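Long-range contacts in catalase (Pseudomonas syringae, PDB 1M7S), which decomposes hydrogen peroxide into water and oxygen with the help of heme, protecting cells from the toxic effects of the peroxide: residues L4-G9 with D31-Q36; H52-G57 with D233-T238; H206-H211 with V257-P262; E426-V431 with G461-E466. All blocks are in the same frame, centred on the assembly; numbering follows the deposited sequence.

Contact 1: residues L4-G9 with D31-Q36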
# COMPACT_ATOMS: atom_id res chain seq x y z
N LEU A 4 29.97 -8.81 0.28
CA LEU A 4 28.70 -8.08 0.26
C LEU A 4 28.01 -8.49 -1.03
O LEU A 4 28.65 -8.63 -2.10
CB LEU A 4 29.08 -6.59 0.18
CG LEU A 4 27.97 -5.54 -0.01
CD1 LEU A 4 27.11 -5.48 1.25
CD2 LEU A 4 28.65 -4.19 -0.22
N THR A 5 26.70 -8.67 -1.04
CA THR A 5 25.92 -9.01 -2.19
C THR A 5 24.72 -8.06 -2.38
O THR A 5 24.30 -7.43 -1.41
CB THR A 5 25.28 -10.41 -2.19
OG1 THR A 5 24.15 -10.38 -1.28
CG2 THR A 5 26.26 -11.50 -1.75
N ARG A 6 24.16 -8.10 -3.56
CA ARG A 6 22.89 -7.46 -3.90
C ARG A 6 21.77 -8.44 -3.49
O ARG A 6 22.08 -9.54 -3.00
CB ARG A 6 22.83 -7.08 -5.37
CG ARG A 6 23.87 -6.10 -5.87
CD ARG A 6 23.41 -5.29 -7.07
NE ARG A 6 22.87 -6.14 -8.11
CZ ARG A 6 23.48 -6.86 -9.06
NH1 ARG A 6 22.76 -7.60 -9.90
NH2 ARG A 6 24.78 -6.79 -9.16
N ASP A 7 20.51 -8.05 -3.57
CA ASP A 7 19.37 -8.90 -3.17
C ASP A 7 19.18 -10.12 -4.07
O ASP A 7 18.55 -11.13 -3.64
CB ASP A 7 18.14 -7.99 -3.09
CG ASP A 7 18.16 -6.98 -1.94
OD1 ASP A 7 18.97 -7.08 -0.98
OD2 ASP A 7 17.28 -6.05 -1.93
N ASN A 8 19.71 -10.17 -5.30
CA ASN A 8 19.71 -11.37 -6.13
C ASN A 8 20.92 -12.29 -5.88
O ASN A 8 21.11 -13.25 -6.66
CB ASN A 8 19.76 -11.05 -7.63
CG ASN A 8 21.11 -10.52 -8.09
OD1 ASN A 8 21.88 -9.96 -7.30
ND2 ASN A 8 21.43 -10.70 -9.39
N GLY A 9 21.72 -11.99 -4.87
CA GLY A 9 22.90 -12.78 -4.53
C GLY A 9 24.19 -12.42 -5.27
O GLY A 9 25.22 -12.99 -4.91
N ASP A 31 23.80 1.96 -12.49
CA ASP A 31 24.42 1.52 -11.27
C ASP A 31 23.33 0.82 -10.44
O ASP A 31 22.75 1.39 -9.50
CB ASP A 31 24.99 2.68 -10.47
CG ASP A 31 25.87 2.15 -9.35
OD1 ASP A 31 26.75 2.91 -8.92
OD2 ASP A 31 25.67 0.98 -8.88
N VAL A 32 23.16 -0.48 -10.66
CA VAL A 32 22.12 -1.24 -9.98
C VAL A 32 22.36 -1.37 -8.48
O VAL A 32 21.33 -1.48 -7.76
CB VAL A 32 21.92 -2.62 -10.65
CG1 VAL A 32 21.56 -2.40 -12.13
CG2 VAL A 32 23.12 -3.51 -10.59
N GLN A 33 23.60 -1.34 -7.99
CA GLN A 33 23.82 -1.39 -6.55
C GLN A 33 23.34 -0.08 -5.93
O GLN A 33 22.63 -0.10 -4.88
CB GLN A 33 25.26 -1.70 -6.15
CG GLN A 33 25.67 -1.39 -4.69
CD GLN A 33 25.11 -2.41 -3.72
OE1 GLN A 33 24.17 -3.13 -4.09
NE2 GLN A 33 25.60 -2.51 -2.49
N LEU A 34 23.75 1.06 -6.50
CA LEU A 34 23.23 2.32 -5.93
C LEU A 34 21.71 2.30 -5.87
O LEU A 34 21.08 2.64 -4.83
CB LEU A 34 23.74 3.49 -6.77
CG LEU A 34 23.18 4.87 -6.45
CD1 LEU A 34 23.65 5.30 -5.05
CD2 LEU A 34 23.69 5.85 -7.49
N LEU A 35 21.03 2.01 -6.98
CA LEU A 35 19.58 2.06 -7.09
C LEU A 35 18.89 1.06 -6.17
O LEU A 35 17.93 1.46 -5.49
CB LEU A 35 19.08 1.76 -8.53
CG LEU A 35 19.04 2.89 -9.57
CD1 LEU A 35 17.87 3.84 -9.30
CD2 LEU A 35 20.28 3.73 -9.59
N GLN A 36 19.43 -0.16 -6.03
CA GLN A 36 18.76 -1.08 -5.12
C GLN A 36 18.85 -0.63 -3.68
O GLN A 36 17.88 -0.76 -2.93
CB GLN A 36 19.37 -2.50 -5.23
CG GLN A 36 18.51 -3.50 -4.41
CD GLN A 36 18.96 -4.92 -4.81
OE1 GLN A 36 19.98 -5.38 -4.28
NE2 GLN A 36 18.19 -5.53 -5.70
O HOH W 1 23.78 -4.50 -1.11
O HOH W 2 19.45 -7.71 -7.49

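Contact 2: residues H52-G57 with D233-T238. With HEM (protoporphyrin IX containing Fe), chain E.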
# COMPACT_ATOMS: atom_id res chain seq x y z
N HIS A 52 -0.63 3.76 20.93
CA HIS A 52 0.44 2.89 21.51
C HIS A 52 1.58 2.68 20.50
O HIS A 52 2.29 1.69 20.47
CB HIS A 52 -0.16 1.54 21.94
CG HIS A 52 -1.20 1.61 23.02
ND1 HIS A 52 -0.89 1.27 24.30
CD2 HIS A 52 -2.52 1.93 23.04
CE1 HIS A 52 -1.97 1.39 25.08
NE2 HIS A 52 -2.98 1.79 24.30
N ALA A 53 1.96 3.75 19.75
CA ALA A 53 3.05 3.64 18.80
C ALA A 53 4.41 3.49 19.49
O ALA A 53 5.30 2.85 18.93
CB ALA A 53 3.07 4.92 17.95
N ARG A 54 4.61 4.09 20.66
CA ARG A 54 5.86 4.04 21.41
C ARG A 54 5.87 2.74 22.27
O ARG A 54 5.04 2.69 23.20
CB ARG A 54 5.91 5.26 22.35
CG ARG A 54 7.11 5.35 23.27
CD ARG A 54 8.39 5.36 22.46
NE ARG A 54 9.43 6.19 23.01
CZ ARG A 54 10.73 6.00 23.05
NH1 ARG A 54 11.45 6.98 23.57
NH2 ARG A 54 11.30 4.87 22.65
N GLY A 55 6.72 1.78 21.92
CA GLY A 55 6.57 0.51 22.70
C GLY A 55 7.91 -0.22 22.83
O GLY A 55 8.91 0.15 22.22
N THR A 56 7.91 -1.22 23.72
CA THR A 56 9.06 -2.06 24.02
C THR A 56 8.61 -3.53 24.07
O THR A 56 7.69 -3.74 24.85
CB THR A 56 9.63 -1.75 25.42
OG1 THR A 56 9.84 -0.34 25.60
CG2 THR A 56 10.97 -2.47 25.62
N GLY A 57 9.31 -4.43 23.36
CA GLY A 57 8.87 -5.82 23.33
C GLY A 57 9.97 -6.68 23.94
O GLY A 57 11.15 -6.35 23.92
N ASP A 233 16.73 11.57 29.90
CA ASP A 233 16.45 10.25 29.33
C ASP A 233 15.05 10.27 28.73
O ASP A 233 14.17 10.30 29.58
CB ASP A 233 16.52 9.20 30.43
CG ASP A 233 16.46 7.76 29.97
OD1 ASP A 233 16.20 7.53 28.77
OD2 ASP A 233 16.73 6.83 30.77
N TYR A 234 14.92 10.22 27.42
CA TYR A 234 13.56 10.20 26.85
C TYR A 234 13.14 8.76 26.64
O TYR A 234 12.05 8.49 26.17
CB TYR A 234 13.53 11.05 25.56
CG TYR A 234 14.30 10.45 24.42
CD1 TYR A 234 13.65 9.66 23.48
CD2 TYR A 234 15.67 10.64 24.29
CE1 TYR A 234 14.34 9.07 22.43
CE2 TYR A 234 16.38 10.02 23.27
CZ TYR A 234 15.70 9.26 22.35
OH TYR A 234 16.41 8.67 21.32
N SER A 235 13.96 7.76 27.05
CA SER A 235 13.58 6.35 26.87
C SER A 235 13.81 5.62 28.21
O SER A 235 14.28 4.48 28.19
CB SER A 235 14.42 5.63 25.82
OG SER A 235 14.22 6.16 24.50
N HIS A 236 13.26 6.20 29.28
CA HIS A 236 13.55 5.62 30.61
C HIS A 236 12.88 4.27 30.83
O HIS A 236 13.53 3.39 31.44
CB HIS A 236 13.28 6.58 31.73
CG HIS A 236 11.90 6.65 32.28
ND1 HIS A 236 10.86 7.23 31.57
CD2 HIS A 236 11.36 6.20 33.43
CE1 HIS A 236 9.74 7.16 32.26
NE2 HIS A 236 10.02 6.53 33.39
N LEU A 237 11.71 4.07 30.25
CA LEU A 237 11.05 2.78 30.46
C LEU A 237 11.73 1.72 29.62
O LEU A 237 11.90 0.61 30.13
CB LEU A 237 9.56 2.88 30.07
CG LEU A 237 8.81 3.96 30.89
CD1 LEU A 237 7.37 4.09 30.34
CD2 LEU A 237 8.72 3.64 32.37
N THR A 238 12.12 2.04 28.37
CA THR A 238 12.80 1.00 27.57
C THR A 238 14.14 0.62 28.21
O THR A 238 14.57 -0.56 28.29
CB THR A 238 13.01 1.47 26.12
OG1 THR A 238 11.73 1.61 25.46
CG2 THR A 238 13.80 0.44 25.31
CHA HEM E . -3.49 -0.64 20.53
CHB HEM E . -5.00 -1.37 25.07
CHC HEM E . -9.32 0.47 23.92
CHD HEM E . -8.12 0.26 19.21
C1A HEM E . -3.54 -0.97 21.86
C2A HEM E . -2.39 -1.51 22.63
C3A HEM E . -2.80 -1.71 23.88
C4A HEM E . -4.19 -1.30 23.95
CMA HEM E . -2.03 -2.29 25.08
CAA HEM E . -1.02 -1.77 21.98
CBA HEM E . -0.74 -3.27 21.62
CGA HEM E . 0.74 -3.40 21.17
O1A HEM E . 0.85 -3.68 19.95
O2A HEM E . 1.55 -3.26 22.11
C1B HEM E . -6.30 -0.97 25.16
C2B HEM E . -7.16 -1.11 26.33
C3B HEM E . -8.36 -0.59 26.01
C4B HEM E . -8.28 -0.13 24.65
CMB HEM E . -6.69 -1.73 27.65
CAB HEM E . -9.64 -0.43 26.83
CBB HEM E . -9.96 -1.20 27.85
C1C HEM E . -9.39 0.46 22.55
C2C HEM E . -10.60 0.60 21.78
C3C HEM E . -10.28 0.52 20.49
C4C HEM E . -8.84 0.37 20.41
CMC HEM E . -12.04 0.75 22.36
CAC HEM E . -11.16 0.59 19.22
CBC HEM E . -12.38 0.03 19.13
C1D HEM E . -6.73 0.07 19.19
C2D HEM E . -5.93 0.05 17.98
C3D HEM E . -4.67 -0.20 18.33
C4D HEM E . -4.64 -0.34 19.77
CMD HEM E . -6.54 0.29 16.59
CAD HEM E . -3.42 -0.34 17.41
CBD HEM E . -3.16 -1.86 17.12
CGD HEM E . -2.10 -2.12 16.08
O1D HEM E . -1.52 -3.26 16.14
O2D HEM E . -1.81 -1.29 15.18
NA HEM E . -4.59 -0.82 22.72
NB HEM E . -7.02 -0.38 24.13
NC HEM E . -8.32 0.35 21.69
ND HEM E . -5.91 -0.22 20.26
FE HEM E . -6.48 -0.33 22.18
O HOH W 3 -6.15 1.95 23.21
O HOH W 4 11.16 1.88 22.52
O HOH W 5 13.70 4.34 22.64

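Contact 3: residues H206-H211 with V257-P262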
# COMPACT_ATOMS: atom_id res chain seq x y z
N HIS A 206 -18.62 -18.04 32.60
CA HIS A 206 -18.33 -17.25 33.75
C HIS A 206 -17.69 -15.92 33.22
O HIS A 206 -17.06 -16.01 32.18
CB HIS A 206 -17.35 -17.81 34.76
CG HIS A 206 -17.89 -18.95 35.57
ND1 HIS A 206 -18.04 -20.20 34.99
CD2 HIS A 206 -18.28 -19.04 36.85
CE1 HIS A 206 -18.53 -21.04 35.90
NE2 HIS A 206 -18.67 -20.37 37.03
N TYR A 207 -17.97 -14.82 33.90
CA TYR A 207 -17.34 -13.56 33.49
C TYR A 207 -16.11 -13.35 34.37
O TYR A 207 -16.18 -13.40 35.61
CB TYR A 207 -18.35 -12.40 33.63
CG TYR A 207 -19.42 -12.46 32.56
CD1 TYR A 207 -20.68 -13.04 32.81
CD2 TYR A 207 -19.16 -12.00 31.28
CE1 TYR A 207 -21.62 -13.10 31.81
CE2 TYR A 207 -20.12 -12.05 30.27
CZ TYR A 207 -21.35 -12.63 30.54
OH TYR A 207 -22.33 -12.71 29.57
N VAL A 208 -14.98 -13.05 33.75
CA VAL A 208 -13.75 -12.95 34.55
C VAL A 208 -12.95 -11.70 34.22
O VAL A 208 -12.79 -11.37 33.04
CB VAL A 208 -12.88 -14.18 34.15
CG1 VAL A 208 -11.56 -14.13 34.86
CG2 VAL A 208 -13.58 -15.51 34.47
N LYS A 209 -12.39 -11.07 35.24
CA LYS A 209 -11.44 -9.99 35.06
C LYS A 209 -10.03 -10.54 35.34
O LYS A 209 -9.82 -11.38 36.21
CB LYS A 209 -11.77 -8.84 35.97
CG LYS A 209 -12.90 -8.01 35.36
CD LYS A 209 -12.98 -6.73 36.21
CE LYS A 209 -14.07 -5.85 35.61
NZ LYS A 209 -13.61 -4.50 35.33
N PHE A 210 -9.03 -10.10 34.57
CA PHE A 210 -7.64 -10.53 34.73
C PHE A 210 -6.77 -9.40 35.26
O PHE A 210 -6.89 -8.24 34.83
CB PHE A 210 -7.04 -10.90 33.35
CG PHE A 210 -7.66 -12.11 32.72
CD1 PHE A 210 -7.26 -13.40 33.11
CD2 PHE A 210 -8.62 -12.01 31.74
CE1 PHE A 210 -7.83 -14.51 32.54
CE2 PHE A 210 -9.16 -13.11 31.14
CZ PHE A 210 -8.78 -14.39 31.54
N HIS A 211 -5.84 -9.72 36.13
CA HIS A 211 -4.96 -8.79 36.81
C HIS A 211 -3.55 -9.37 36.92
O HIS A 211 -3.40 -10.42 37.58
CB HIS A 211 -5.50 -8.50 38.23
CG HIS A 211 -4.62 -7.67 39.13
ND1 HIS A 211 -4.46 -7.98 40.47
CD2 HIS A 211 -3.85 -6.59 38.91
CE1 HIS A 211 -3.61 -7.10 41.01
NE2 HIS A 211 -3.23 -6.23 40.10
N VAL A 257 -7.47 -13.90 38.78
CA VAL A 257 -8.80 -13.73 38.18
C VAL A 257 -9.86 -13.37 39.23
O VAL A 257 -9.74 -13.76 40.40
CB VAL A 257 -9.34 -14.88 37.33
CG1 VAL A 257 -8.47 -15.06 36.07
CG2 VAL A 257 -9.46 -16.21 38.09
N GLN A 258 -10.87 -12.57 38.82
CA GLN A 258 -12.04 -12.23 39.61
C GLN A 258 -13.19 -12.84 38.83
O GLN A 258 -13.20 -12.72 37.59
CB GLN A 258 -12.37 -10.74 39.82
CG GLN A 258 -11.46 -10.07 40.84
CD GLN A 258 -11.79 -8.58 40.82
OE1 GLN A 258 -11.56 -7.98 39.76
NE2 GLN A 258 -12.27 -8.02 41.91
N VAL A 259 -14.05 -13.62 39.48
CA VAL A 259 -15.05 -14.39 38.76
C VAL A 259 -16.47 -14.10 39.16
O VAL A 259 -16.67 -14.06 40.39
CB VAL A 259 -14.79 -15.91 39.04
CG1 VAL A 259 -15.72 -16.89 38.36
CG2 VAL A 259 -13.37 -16.30 38.66
N LEU A 260 -17.35 -13.90 38.20
CA LEU A 260 -18.77 -13.73 38.47
C LEU A 260 -19.58 -14.59 37.50
O LEU A 260 -19.25 -14.79 36.31
CB LEU A 260 -19.28 -12.30 38.33
CG LEU A 260 -18.82 -11.24 39.32
CD1 LEU A 260 -19.28 -9.84 38.90
CD2 LEU A 260 -19.33 -11.52 40.71
N LYS A 261 -20.67 -15.21 38.02
CA LYS A 261 -21.59 -15.95 37.19
C LYS A 261 -22.55 -14.95 36.51
O LYS A 261 -22.87 -13.87 37.01
CB LYS A 261 -22.43 -16.89 38.08
CG LYS A 261 -21.65 -17.89 38.90
CD LYS A 261 -22.59 -18.92 39.51
CE LYS A 261 -22.26 -19.14 40.98
NZ LYS A 261 -21.07 -20.03 41.10
N PRO A 262 -23.08 -15.31 35.35
CA PRO A 262 -23.99 -14.53 34.54
C PRO A 262 -25.21 -14.03 35.29
O PRO A 262 -25.58 -12.85 35.25
CB PRO A 262 -24.38 -15.46 33.36
CG PRO A 262 -23.11 -16.29 33.25
CD PRO A 262 -22.73 -16.58 34.69

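Contact 4: residues E426-V431 with G461-E466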
# COMPACT_ATOMS: atom_id res chain seq x y z
N GLU A 426 0.03 11.95 47.63
CA GLU A 426 -0.53 11.54 46.33
C GLU A 426 -1.69 12.46 45.97
O GLU A 426 -1.93 12.82 44.81
CB GLU A 426 -0.92 10.07 46.31
CG GLU A 426 0.22 9.07 46.44
CD GLU A 426 -0.20 7.66 46.83
OE1 GLU A 426 -1.27 7.42 47.44
OE2 GLU A 426 0.55 6.70 46.53
N LYS A 427 -2.50 12.85 46.95
CA LYS A 427 -3.61 13.75 46.71
C LYS A 427 -3.09 15.09 46.16
O LYS A 427 -3.66 15.64 45.22
CB LYS A 427 -4.44 14.00 47.98
CG LYS A 427 -5.48 12.89 48.26
CD LYS A 427 -6.34 13.39 49.43
CE LYS A 427 -7.27 12.32 49.97
NZ LYS A 427 -6.46 11.17 50.49
N THR A 428 -2.07 15.63 46.80
CA THR A 428 -1.48 16.92 46.36
C THR A 428 -0.96 16.91 44.93
O THR A 428 -1.17 17.88 44.20
CB THR A 428 -0.39 17.29 47.39
OG1 THR A 428 -1.15 17.51 48.61
CG2 THR A 428 0.38 18.51 46.98
N ASP A 429 -0.27 15.87 44.56
CA ASP A 429 0.25 15.69 43.20
C ASP A 429 -0.90 15.53 42.22
O ASP A 429 -0.89 16.23 41.18
CB ASP A 429 1.24 14.53 43.13
CG ASP A 429 2.52 14.84 43.87
OD1 ASP A 429 2.78 16.06 44.08
OD2 ASP A 429 3.27 13.91 44.24
N LEU A 430 -1.91 14.71 42.55
CA LEU A 430 -3.07 14.58 41.67
C LEU A 430 -3.71 15.93 41.39
O LEU A 430 -4.02 16.36 40.28
CB LEU A 430 -4.10 13.61 42.26
CG LEU A 430 -5.52 13.66 41.64
CD1 LEU A 430 -5.56 13.29 40.17
CD2 LEU A 430 -6.44 12.78 42.46
N VAL A 431 -4.08 16.66 42.44
CA VAL A 431 -4.73 17.95 42.37
C VAL A 431 -3.94 18.98 41.59
O VAL A 431 -4.51 19.68 40.76
CB VAL A 431 -4.94 18.28 43.88
CG1 VAL A 431 -4.54 19.67 44.28
CG2 VAL A 431 -6.37 17.89 44.22
N GLY A 461 -12.73 18.12 44.19
CA GLY A 461 -13.25 19.18 43.35
C GLY A 461 -12.91 20.60 43.81
O GLY A 461 -12.50 21.46 43.02
N THR A 462 -12.96 20.87 45.11
CA THR A 462 -12.57 22.19 45.61
C THR A 462 -11.11 22.49 45.35
O THR A 462 -10.74 23.60 44.99
CB THR A 462 -12.85 22.29 47.13
OG1 THR A 462 -14.25 22.15 47.29
CG2 THR A 462 -12.32 23.60 47.70
N ARG A 463 -10.20 21.53 45.56
CA ARG A 463 -8.77 21.82 45.40
C ARG A 463 -8.45 21.94 43.93
O ARG A 463 -7.65 22.81 43.58
CB ARG A 463 -7.94 20.73 46.06
CG ARG A 463 -8.16 20.65 47.59
CD ARG A 463 -7.38 19.44 48.15
NE ARG A 463 -5.95 19.65 48.11
CZ ARG A 463 -4.97 18.82 48.49
NH1 ARG A 463 -5.26 17.62 49.00
NH2 ARG A 463 -3.70 19.20 48.38
N VAL A 464 -8.97 21.03 43.10
CA VAL A 464 -8.63 21.21 41.66
C VAL A 464 -9.25 22.50 41.14
O VAL A 464 -8.60 23.18 40.37
CB VAL A 464 -9.16 20.05 40.81
CG1 VAL A 464 -8.80 20.24 39.35
CG2 VAL A 464 -8.53 18.78 41.39
N ALA A 465 -10.44 22.88 41.62
CA ALA A 465 -11.03 24.17 41.23
C ALA A 465 -10.14 25.36 41.58
O ALA A 465 -10.15 26.37 40.85
CB ALA A 465 -12.37 24.33 41.92
N GLU A 466 -9.44 25.37 42.70
CA GLU A 466 -8.55 26.47 43.05
C GLU A 466 -7.36 26.53 42.09
O GLU A 466 -7.00 27.59 41.56
CB GLU A 466 -8.02 26.33 44.47

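Contact 1: residues L4-G9 with D31-Q36
Q36 reaches across to D7 and grips its backbone: D7 N donates to Q36 OE1 over 2.8 Å in an almost straight bond (171° at the hydrogen). The glutamine can span the gap because its chain runs extended beyond CG (chi2 167°). Its amide then lies stacked on the carboxylate of D7, the two planes only 18° apart, with Q36 CD 3.5 Å from D7 OD2. That carboxylate is already committed, forming a salt bridge with R40 and hydrogen bonds to N358 and N360 of the second subunit.

The R6 side chain crosses V32. A bend at chi3 turns NE back, and V32 CG2 sits over one face of the guanidinium toward its rim, 3.6 Å from R6 NE, while NH1 bonds to L313 O of the second subunit. Q33 slides past R6 in the opposite sense, its OE1 3.5 Å from R6 CG; Q33 NE2 bonds to N15 and meets T5 O through a water.

The N-terminal loop 4-9, ahead of strand 20-21, thus lies against the first turn of helix 32-41, N-capped by D31, with second-subunit residues around both, an arrangement consistent with the interlocked N-terminal arms of catalase tetramers.

Contact 2: residues H52-G57 with D233-T238
T56, in the strand that begins at G55, and T238, in the first turn of helix 236-246, face each other with CA atoms 6.0 Å apart, whereas R54 and S235 are separated by 9.7 Å at CA and meet only through the long arginine side chain. The two threonines cross at an angle to one another, hydroxyl toward hydroxyl, T56 OG1 lying 2.7 Å from T238 OG1. T238 OG1 is also hydrogen-bonded to E100, and a water joins it to G55 O.

R54 starts with CG anti to the backbone N (chi1 177°) and bends at chi2 and again at chi3. Its NH1 donates to S235 OG over 3.0 Å, the hydroxyl lying at the edge of the guanidinium, tilted 17° from its plane. The ring of Y234 comes close as well, CD1 being 3.5 Å from R54 NH1. NE is held by S98 O.

This is where the strand 55-64 of the catalase beta barrel leaves the heme pocket and passes the start of a helix. At the pocket end, H52, predicted to be an active-site residue, lays its ring over the porphyrin: HEM C2A sits beneath the centre of the imidazole, 3.3 Å from its plane. H52 ND1 is hydrogen-bonded to S90, a second-shell residue that probably helps fix the ring's rotation. Beyond H52 NE2, at a weak 3.4 Å, lies a water bound to the heme iron. On the far side of the contact, Y234 OH bonds to D153 of the third subunit, and L152 of that subunit packs on S235 and T238.

Contact 3: residues H206-H211 with V257-P262
V257, within strand 252-260, presses CG1 against V208 and F210; that methyl stands anti to the carbonyl carbon (chi1 -66°), which puts it where it meets both. The gap between V257 CG1 and V208 CG1 is 3.4 Å, tighter than usual for two methyls, and the F210 ring lies side by side with the valine, its CD1 at 3.6 Å from V257 CG1. V257 and F210 form a non-hydrogen-bonded pair of the antiparallel ladder.

Q258 comes next, opposite K209, and the backbones exchange two bonds: K209 N to Q258 O at 3.0 Å and Q258 N to K209 O at 3.1 Å. Their side chains emerge on the other face from V257 and V208 and touch near the base of the lysine, Q258 OE1 lying 3.9 Å from K209 CB, before their polar ends go to separate partners. Q258 NE2 is held by V282 O and W279 O, while the lysine ends on K277 O and V193 O, with a cation-pi contact to W279. V259 returns to the first face opposite V208, and its CG1 also approaches H206 CD2 at 3.7 Å.

L260 repeats the two-bond pattern with Y207, where the amide Y207 N approaches L260 O at 2.7 Å, nearly along the C=O axis. At K261 the strand has ended, and its side chain runs beside that of H206, pointing the same way. P262 finishes the contact at the edge of the Y207 ring, with CA in the ring plane and CG 3.8 Å from Y207 CE1; the phenol OH continues to E321.

The two strand segments run antiparallel, their directions 162° apart, as neighbours in the barrel sheet. Strand 205-214 also pairs with strands 190-191 and 196-199, and strand 252-260 with strand 284-295.

Contact 4: residues E426-V431 with G461-E466
V431 and R463 meet with their side chains crossing at about a right angle, and this orientation organises the contact between the two helices. V431 CG2 is 3.7 Å from R463 CB, and the same methyl lies over one face of the guanidinium, toward its rim. The valine adopts a torsion away from the staggered positions (chi1 133°). Its other methyl touches the arginine too, V431 CG1 being 4.1 Å from R463 NE.

Past the valine, the bend of R463 at chi3 (70°) turns NE, and the guanidinium beyond it meets T428. There R463 NH2 donates to T428 OG1 over 3.1 Å, with the hydroxyl in the guanidinium plane at its edge. T428 OG1 is hydrogen-bonded to A424 O as well, one turn back, so the hydroxyl gives its proton to the helix backbone and accepts from the arginine. K427 meets the group only through its CB, 3.8 Å from R463 NH1; its ammonium makes a cation-pi contact with Y419, and K427 NZ stands 6.7 Å from R463 NH1.

V431 and V464 slide past each other in opposite directions, with V431 CG2 to V464 CG2 at 3.7 Å, an apolar contact between two buried valines beside R463. V464 also rests on L450 and L453 of helix 443-456.

The axes of the segments pass 10.0 Å apart at -46°. The valines pack directly where the helices come nearest, V431 CA and V464 CA being 5.1 Å apart, and R463 spans the wider gap to T428. Such helix-on-helix packing belongs to the C-terminal helical domain typical of catalases.

How the contacts relate
From the N terminus, contact 1 comes first: it closes a short loop by bringing the terminal segment back onto helix 32-41, far out on the arm that reaches into neighbouring subunits. The chain then enters the barrel, where strand 55-64 follows and contact 2 opens. Before 233-238 closes it, contact 3 has opened at 206-211, and 257-262 closes only afterwards, so these two cross. Contact 2 fastens a helix start to the barrel near the heme, while contact 3 pairs neighbouring strands of the same sheet, on the opposite side of the chain's centre. Contact 4 follows in series, closing a loop of helices inside the C-terminal domain; its nearest atoms are about 15 Å from contacts 2 and 3.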